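Long-range contact in forkhead-associated 1 (Saccharomyces cerevisiae, PDB 6C4U), which is an engineered phosphothreonine-binding forkhead-associated domain, made to recognise a phosphopeptide of the human transcription factor c-Myc: residues 4-8 and 37-41. Residues are numbered along the deposited sequence.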
loop_
_atom_site.group_PDB
_atom_site.type_symbol
_atom_site.label_atom_id
_atom_site.label_comp_id
_atom_site.label_asym_id
_atom_site.label_seq_id
_atom_site.Cartn_x
_atom_site.Cartn_y
_atom_site.Cartn_z
ATOM N N ILE F 4 -8.076 5.979 12.297
ATOM C CA ILE F 4 -7.072 5.638 11.386
ATOM C C ILE F 4 -6.638 4.206 11.374
ATOM O O ILE F 4 -6.285 3.684 12.408
ATOM C CB ILE F 4 -5.875 6.615 11.602
ATOM C CG1 ILE F 4 -5.241 6.723 10.280
ATOM C CG2 ILE F 4 -4.977 6.521 12.882
ATOM C CD1 ILE F 4 -6.135 7.595 9.397
ATOM N N VAL F 5 -6.581 3.579 10.210
ATOM C CA VAL F 5 -6.160 2.168 10.144
ATOM C C VAL F 5 -4.650 2.058 10.132
ATOM O O VAL F 5 -4.076 1.229 10.869
ATOM C CB VAL F 5 -6.715 1.463 8.895
ATOM C CG1 VAL F 5 -6.286 -0.007 8.882
ATOM C CG2 VAL F 5 -8.236 1.606 8.830
ATOM N N PHE F 6 -4.030 2.850 9.260
ATOM C CA PHE F 6 -2.580 2.864 9.096
ATOM C C PHE F 6 -2.133 4.164 8.449
ATOM O O PHE F 6 -2.942 4.940 7.934
ATOM C CB PHE F 6 -2.083 1.658 8.276
ATOM C CG PHE F 6 -2.408 1.730 6.798
ATOM C CD1 PHE F 6 -3.690 1.449 6.330
ATOM C CD2 PHE F 6 -1.431 2.045 5.872
ATOM C CE1 PHE F 6 -3.988 1.536 4.971
ATOM C CE2 PHE F 6 -1.733 2.124 4.518
ATOM C CZ PHE F 6 -3.000 1.886 4.073
ATOM N N ARG F 7 -0.821 4.369 8.478
ATOM C CA ARG F 7 -0.202 5.603 8.039
ATOM C C ARG F 7 1.023 5.265 7.201
ATOM O O ARG F 7 1.745 4.311 7.490
ATOM C CB ARG F 7 0.172 6.403 9.267
ATOM C CG ARG F 7 1.092 7.579 9.020
ATOM C CD ARG F 7 1.355 8.327 10.343
ATOM N NE ARG F 7 0.214 9.126 10.783
ATOM C CZ ARG F 7 -0.262 9.199 12.045
ATOM N NH1 ARG F 7 0.236 8.449 13.016
ATOM N NH2 ARG F 7 -1.301 9.972 12.291
ATOM N N VAL F 8 1.257 6.083 6.183
ATOM C CA VAL F 8 2.292 5.815 5.186
ATOM C C VAL F 8 3.231 6.989 5.100
ATOM O O VAL F 8 2.836 8.109 4.806
ATOM C CB VAL F 8 1.683 5.561 3.788
ATOM C CG1 VAL F 8 2.725 5.441 2.732
ATOM C CG2 VAL F 8 0.862 4.297 3.804
ATOM N N VAL F 37 -10.103 -1.487 0.386
ATOM C CA VAL F 37 -8.928 -1.535 -0.481
ATOM C C VAL F 37 -8.411 -0.152 -0.849
ATOM O O VAL F 37 -9.163 0.712 -1.323
ATOM C CB VAL F 37 -9.220 -2.283 -1.781
ATOM C CG1 VAL F 37 -7.970 -2.357 -2.670
ATOM C CG2 VAL F 37 -9.749 -3.674 -1.463
ATOM N N TRP F 38 -7.108 0.044 -0.669
ATOM C CA TRP F 38 -6.444 1.269 -1.077
ATOM C C TRP F 38 -5.462 0.933 -2.172
ATOM O O TRP F 38 -4.763 -0.067 -2.078
ATOM C CB TRP F 38 -5.689 1.855 0.097
ATOM C CG TRP F 38 -6.565 2.271 1.215
ATOM C CD1 TRP F 38 -7.242 3.456 1.341
ATOM C CD2 TRP F 38 -6.872 1.506 2.372
ATOM N NE1 TRP F 38 -7.914 3.481 2.513
ATOM C CE2 TRP F 38 -7.728 2.287 3.161
ATOM C CE3 TRP F 38 -6.553 0.228 2.797
ATOM C CZ2 TRP F 38 -8.218 1.849 4.395
ATOM C CZ3 TRP F 38 -7.059 -0.213 4.028
ATOM C CH2 TRP F 38 -7.881 0.616 4.814
ATOM N N THR F 39 -5.398 1.769 -3.205
ATOM C CA THR F 39 -4.468 1.550 -4.307
ATOM C C THR F 39 -3.417 2.640 -4.370
ATOM O O THR F 39 -3.675 3.789 -4.046
ATOM C CB THR F 39 -5.181 1.506 -5.666
ATOM O OG1 THR F 39 -5.826 2.764 -5.907
ATOM C CG2 THR F 39 -6.219 0.414 -5.686
ATOM N N PHE F 40 -2.244 2.246 -4.843
ATOM C CA PHE F 40 -1.056 3.056 -4.871
ATOM C C PHE F 40 -0.568 2.995 -6.309
ATOM O O PHE F 40 -0.363 1.903 -6.836
ATOM C CB PHE F 40 -0.005 2.436 -3.935
ATOM C CG PHE F 40 -0.329 2.566 -2.483
ATOM C CD1 PHE F 40 -1.314 1.784 -1.903
ATOM C CD2 PHE F 40 0.381 3.453 -1.673
ATOM C CE1 PHE F 40 -1.637 1.927 -0.571
ATOM C CE2 PHE F 40 0.059 3.583 -0.333
ATOM C CZ PHE F 40 -0.949 2.823 0.210
ATOM N N GLY F 41 -0.379 4.140 -6.952
ATOM C CA GLY F 41 0.137 4.121 -8.319
ATOM C C GLY F 41 0.431 5.460 -8.963
ATOM O O GLY F 41 0.226 6.523 -8.356
#
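Two consecutive residues of one strand, Val5 and Phe6, both place their side chains in the buried interior, because a classic beta bulge opposite Phe20 interrupts the usual alternation. The bulge shows in the backbone of Val5, whose phi/psi of -83/-49° is helical rather than extended. As a result both residues reach the same indole: Val5 CG2 lies 4.2 Å from Trp38 CH2, and the edge of Phe6 points at a face of Trp38 in a T-shaped stack, with six-membered ring centroids 5.1 Å apart, planes at 77°, and Phe6 CE1 3.6 Å from Trp38 CE3. Beyond the bulge the in-out pattern resumes: Arg7 lies out of reach of 37-41 and its NE forms a salt bridge with Asp19, while Val8 faces inward. Phe40, two residues past Trp38, meets Phe6 and Val8 edge-on through looser contacts, Phe6 CE2 to Phe40 CZ at 4.4 Å and Val8 CG2 to Phe40 CE2 at 4.3 Å. Phe20 stacks on Phe6 and Phe61 on Phe40, extending the aromatic cluster. The segments run nearly parallel, at 11°, but their axes stay 11.2 Å apart, so they are joined by apolar side chains across the interior. Strand 4-10 belongs to one sheet and strand 34-41 to the other, and this buried, largely aromatic cluster between facing sheets forms part of the hydrophobic core of the FHA beta sandwich.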